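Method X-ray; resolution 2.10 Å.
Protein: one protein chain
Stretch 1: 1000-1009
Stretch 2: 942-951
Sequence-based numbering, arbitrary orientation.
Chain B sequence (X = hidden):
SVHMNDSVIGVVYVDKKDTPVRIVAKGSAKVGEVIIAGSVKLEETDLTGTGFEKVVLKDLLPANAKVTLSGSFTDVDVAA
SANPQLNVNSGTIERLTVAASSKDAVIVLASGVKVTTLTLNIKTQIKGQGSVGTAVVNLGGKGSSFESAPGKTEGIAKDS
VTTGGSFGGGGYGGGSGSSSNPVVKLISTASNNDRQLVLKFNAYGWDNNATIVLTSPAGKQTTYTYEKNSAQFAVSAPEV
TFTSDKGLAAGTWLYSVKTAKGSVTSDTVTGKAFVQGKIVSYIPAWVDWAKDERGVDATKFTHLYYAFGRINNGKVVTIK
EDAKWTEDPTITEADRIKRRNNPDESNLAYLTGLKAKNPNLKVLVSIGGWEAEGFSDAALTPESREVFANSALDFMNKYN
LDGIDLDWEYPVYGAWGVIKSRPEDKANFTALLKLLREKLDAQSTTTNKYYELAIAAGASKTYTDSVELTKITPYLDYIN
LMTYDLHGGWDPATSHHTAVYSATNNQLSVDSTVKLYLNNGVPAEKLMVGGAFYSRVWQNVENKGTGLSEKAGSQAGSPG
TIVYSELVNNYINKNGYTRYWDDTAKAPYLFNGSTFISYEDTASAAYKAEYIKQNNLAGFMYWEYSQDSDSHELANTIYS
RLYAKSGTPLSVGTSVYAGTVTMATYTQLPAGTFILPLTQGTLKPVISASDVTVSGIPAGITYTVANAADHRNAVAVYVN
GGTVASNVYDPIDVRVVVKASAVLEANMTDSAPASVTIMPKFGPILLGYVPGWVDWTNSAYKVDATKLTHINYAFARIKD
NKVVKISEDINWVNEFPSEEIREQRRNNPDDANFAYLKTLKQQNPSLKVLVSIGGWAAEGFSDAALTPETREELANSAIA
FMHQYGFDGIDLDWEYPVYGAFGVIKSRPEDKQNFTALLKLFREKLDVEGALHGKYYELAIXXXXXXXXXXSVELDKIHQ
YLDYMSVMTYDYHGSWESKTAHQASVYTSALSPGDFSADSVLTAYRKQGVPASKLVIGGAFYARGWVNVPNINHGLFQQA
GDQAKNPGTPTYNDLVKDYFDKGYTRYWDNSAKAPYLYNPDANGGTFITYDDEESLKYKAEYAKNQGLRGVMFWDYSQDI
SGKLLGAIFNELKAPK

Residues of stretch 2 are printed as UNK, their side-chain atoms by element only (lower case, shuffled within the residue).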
# COMPACT_ATOMS: atom_id res chain seq x y z
N SER B 1000 -1.83 23.00 -14.76
CA SER B 1000 -2.81 21.93 -14.83
C SER B 1000 -3.89 22.26 -15.86
O SER B 1000 -4.27 21.37 -16.66
CB SER B 1000 -3.51 21.64 -13.50
OG SER B 1000 -4.40 22.65 -13.11
N VAL B 1001 -4.30 23.52 -15.89
CA VAL B 1001 -5.37 23.92 -16.87
C VAL B 1001 -4.91 23.84 -18.33
O VAL B 1001 -5.54 23.22 -19.22
CB VAL B 1001 -5.87 25.33 -16.55
CG1 VAL B 1001 -6.86 25.79 -17.59
CG2 VAL B 1001 -6.53 25.34 -15.23
N LEU B 1002 -3.74 24.41 -18.56
CA LEU B 1002 -3.20 24.45 -19.93
C LEU B 1002 -2.73 23.09 -20.39
O LEU B 1002 -2.87 22.74 -21.61
CB LEU B 1002 -2.16 25.50 -20.02
CG LEU B 1002 -2.68 26.88 -19.74
CD1 LEU B 1002 -1.52 27.85 -19.56
CD2 LEU B 1002 -3.56 27.36 -20.88
N THR B 1003 -2.34 22.20 -19.43
CA THR B 1003 -2.17 20.81 -19.82
C THR B 1003 -3.45 20.15 -20.24
O THR B 1003 -3.45 19.40 -21.24
CB THR B 1003 -1.48 20.01 -18.66
OG1 THR B 1003 -0.21 20.60 -18.44
CG2 THR B 1003 -1.29 18.56 -18.96
N ALA B 1004 -4.53 20.33 -19.48
CA ALA B 1004 -5.78 19.75 -19.82
C ALA B 1004 -6.27 20.27 -21.15
O ALA B 1004 -6.82 19.54 -21.91
CB ALA B 1004 -6.82 20.05 -18.79
N TYR B 1005 -6.06 21.54 -21.47
CA TYR B 1005 -6.43 22.00 -22.85
C TYR B 1005 -5.65 21.24 -23.93
O TYR B 1005 -6.17 20.79 -25.02
CB TYR B 1005 -6.19 23.51 -23.01
CG TYR B 1005 -7.34 24.39 -22.59
CD1 TYR B 1005 -7.78 24.44 -21.27
CD2 TYR B 1005 -7.94 25.24 -23.50
CE1 TYR B 1005 -8.85 25.26 -20.88
CE2 TYR B 1005 -9.01 26.07 -23.12
CZ TYR B 1005 -9.46 26.08 -21.85
OH TYR B 1005 -10.47 26.96 -21.54
N ARG B 1006 -4.38 21.03 -23.64
CA ARG B 1006 -3.53 20.31 -24.58
C ARG B 1006 -3.91 18.87 -24.71
O ARG B 1006 -3.85 18.33 -25.84
CB ARG B 1006 -2.01 20.48 -24.26
CG ARG B 1006 -1.48 21.84 -24.76
CD ARG B 1006 -0.07 22.18 -24.20
NE ARG B 1006 -0.17 22.48 -22.79
CZ ARG B 1006 0.90 22.77 -22.02
NH1 ARG B 1006 2.14 22.84 -22.54
NH2 ARG B 1006 0.73 23.01 -20.73
N LYS B 1007 -4.33 18.25 -23.59
CA LYS B 1007 -4.78 16.86 -23.68
C LYS B 1007 -6.11 16.69 -24.44
O LYS B 1007 -6.34 15.64 -25.00
CB LYS B 1007 -4.96 16.18 -22.32
CG LYS B 1007 -3.71 16.10 -21.44
CD LYS B 1007 -2.58 15.29 -22.01
CE LYS B 1007 -1.54 15.05 -20.91
NZ LYS B 1007 -0.22 14.70 -21.53
N GLN B 1008 -6.88 17.77 -24.60
CA GLN B 1008 -8.01 17.78 -25.50
C GLN B 1008 -7.65 17.96 -26.96
O GLN B 1008 -8.51 17.85 -27.78
CB GLN B 1008 -9.00 18.91 -25.15
CG GLN B 1008 -9.66 18.86 -23.82
CD GLN B 1008 -10.63 17.70 -23.76
OE1 GLN B 1008 -11.66 17.68 -24.41
NE2 GLN B 1008 -10.27 16.71 -22.98
N GLY B 1009 -6.40 18.27 -27.25
CA GLY B 1009 -5.83 18.38 -28.58
C GLY B 1009 -5.52 19.82 -29.00
O GLY B 1009 -5.03 20.04 -30.10
N UNK B 942 -12.09 34.15 -25.18
CA UNK B 942 -11.66 33.94 -23.79
C UNK B 942 -12.33 32.72 -23.30
O UNK B 942 -13.50 32.54 -23.58
c UNK B 942 -12.08 35.06 -22.90
N UNK B 943 -11.62 31.89 -22.55
CA UNK B 943 -12.08 30.58 -22.11
C UNK B 943 -11.74 30.33 -20.63
O UNK B 943 -10.91 31.03 -20.02
o UNK B 943 -10.07 29.45 -22.96
c UNK B 943 -11.50 29.49 -23.02
N UNK B 944 -12.43 29.37 -20.03
CA UNK B 944 -12.40 29.15 -18.60
C UNK B 944 -11.62 27.86 -18.24
O UNK B 944 -11.34 26.98 -19.09
c UNK B 944 -13.81 29.15 -18.00
N UNK B 945 -11.31 27.78 -16.96
CA UNK B 945 -10.42 26.75 -16.38
C UNK B 945 -11.12 25.48 -15.96
O UNK B 945 -10.51 24.42 -15.96
c UNK B 945 -9.67 27.33 -15.19
N UNK B 946 -12.40 25.56 -15.59
CA UNK B 946 -13.05 24.44 -14.94
C UNK B 946 -13.32 23.25 -15.83
O UNK B 946 -13.60 23.38 -17.05
c UNK B 946 -14.34 24.89 -14.27
N UNK B 947 -13.33 22.03 -15.21
CA UNK B 947 -13.62 20.92 -16.09
C UNK B 947 -15.00 21.06 -16.73
O UNK B 947 -15.21 20.56 -17.81
c UNK B 947 -12.73 21.64 -13.93
c UNK B 947 -12.61 20.12 -14.05
c UNK B 947 -13.54 19.67 -15.17
N UNK B 948 -15.94 21.72 -16.10
CA UNK B 948 -17.27 21.85 -16.71
C UNK B 948 -17.21 22.68 -18.01
O UNK B 948 -17.84 22.30 -19.03
c UNK B 948 -18.03 23.80 -15.28
c UNK B 948 -19.71 22.23 -16.35
c UNK B 948 -20.86 22.56 -15.42
c UNK B 948 -18.32 22.40 -15.73
N UNK B 949 -16.37 23.68 -17.99
CA UNK B 949 -16.09 24.51 -19.22
C UNK B 949 -15.54 23.64 -20.32
O UNK B 949 -16.08 23.59 -21.45
c UNK B 949 -14.89 27.96 -22.67
c UNK B 949 -14.06 26.28 -21.11
c UNK B 949 -13.96 26.98 -22.36
c UNK B 949 -15.04 26.53 -20.22
c UNK B 949 -15.89 28.27 -21.77
o UNK B 949 -14.78 28.66 -23.84
c UNK B 949 -15.99 27.54 -20.56
c UNK B 949 -15.17 25.74 -18.95
N UNK B 950 -14.54 22.85 -19.97
CA UNK B 950 -13.89 21.98 -20.94
C UNK B 950 -14.88 20.97 -21.60
O UNK B 950 -14.83 20.61 -22.81
c UNK B 950 -12.10 20.23 -21.12
c UNK B 950 -11.57 22.35 -20.00
c UNK B 950 -12.67 21.32 -20.24
c UNK B 950 -10.45 21.87 -19.13
N UNK B 951 -15.83 20.55 -20.79
CA UNK B 951 -16.81 19.60 -21.22
C UNK B 951 -17.96 20.25 -21.96
O UNK B 951 -18.76 19.52 -22.54
o UNK B 951 -17.29 16.70 -20.69
c UNK B 951 -17.38 18.92 -19.98
n UNK B 951 -19.31 17.51 -20.19
c UNK B 951 -17.99 17.61 -20.31
O HOH W 1 -13.22 20.01 -24.98

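Position 942 carries one side-chain atom, a carbon, which points away from stretch 1 and touches nothing there. A lone carbon means alanine: Ala-942, in a strand.

Position 943 has a carbon followed by an oxygen. The CB points toward stretch 1, and the oxygen lies 2.9 Å from Tyr-1005 OH. One carbon and one oxygen make serine. Ser-943 OG donates a hydrogen bond to that phenol oxygen.

Position 944 again has a single carbon, directed away from stretch 1. The backbone makes the contact here: the carbonyl O of 944 accepts a hydrogen bond from Tyr-1005 OH at 2.6 Å. This is Ala-944.

Position 945 also shows one carbon. Its CA-to-CB bond runs sideways to stretch 1, with its CB 3.7 Å from Val-1001 CG2. It is Ala-945.

Position 946 has one carbon, pointing away and out of contact. Ala-946 holds the N-cap position just before a helix.

At 947 three carbons close a ring onto the backbone nitrogen. The position is exposed and turned away from stretch 1. Only proline closes such a ring. Pro-947 opens the helix.

Position 948 has four carbons, forked at the first, with one arm two carbons long. They do not reach stretch 1. This is isoleucine, Ile-948.

Position 949 has one carbon, then a ring of six carbons bearing an oxygen. A ring carbon lies 3.6 Å from Tyr-1005 OH. This is tyrosine. The carbon is Tyr-949 CE2, and the residue buries little surface against stretch 1.

Position 950 repeats the forked four-carbon pattern, but here the CB points toward stretch 1. The side chain meets Ala-1004, Tyr-1005 and Gln-1008. It is Ile-950. Its CD1 lies 4.1 Å from Ala-1004 CB, its CG1 4.1 Å from Tyr-1005 CE1, and its CG2 3.9 Å from Gln-1008 CG.

Position 951 has two carbons, the second carrying one oxygen and one nitrogen. The side chain points away and makes no contact. This amide is asparagine, Asn-951.

The contact combines a buried polar anchor with an apolar patch. The CA-to-CB bond of Tyr-1005 runs sideways to stretch 2, but the end of the side chain reaches it. There its hydroxyl accepts from Ser-943 OG and donates to Ala-944 O, so the phenol is tied to both a side chain and the backbone. Ile-950 packs along the same helix, against residues 1004, 1005 and 1008. Val-1001, one turn before Tyr-1005, extends the apolar contact to Ala-945. Water 1 adds a bridge, its O 2.8 Å from Ile-950 O and 2.9 Å from Gln-1008 OE1.

Stretch 2 (942-951) ASAAAPIYIN
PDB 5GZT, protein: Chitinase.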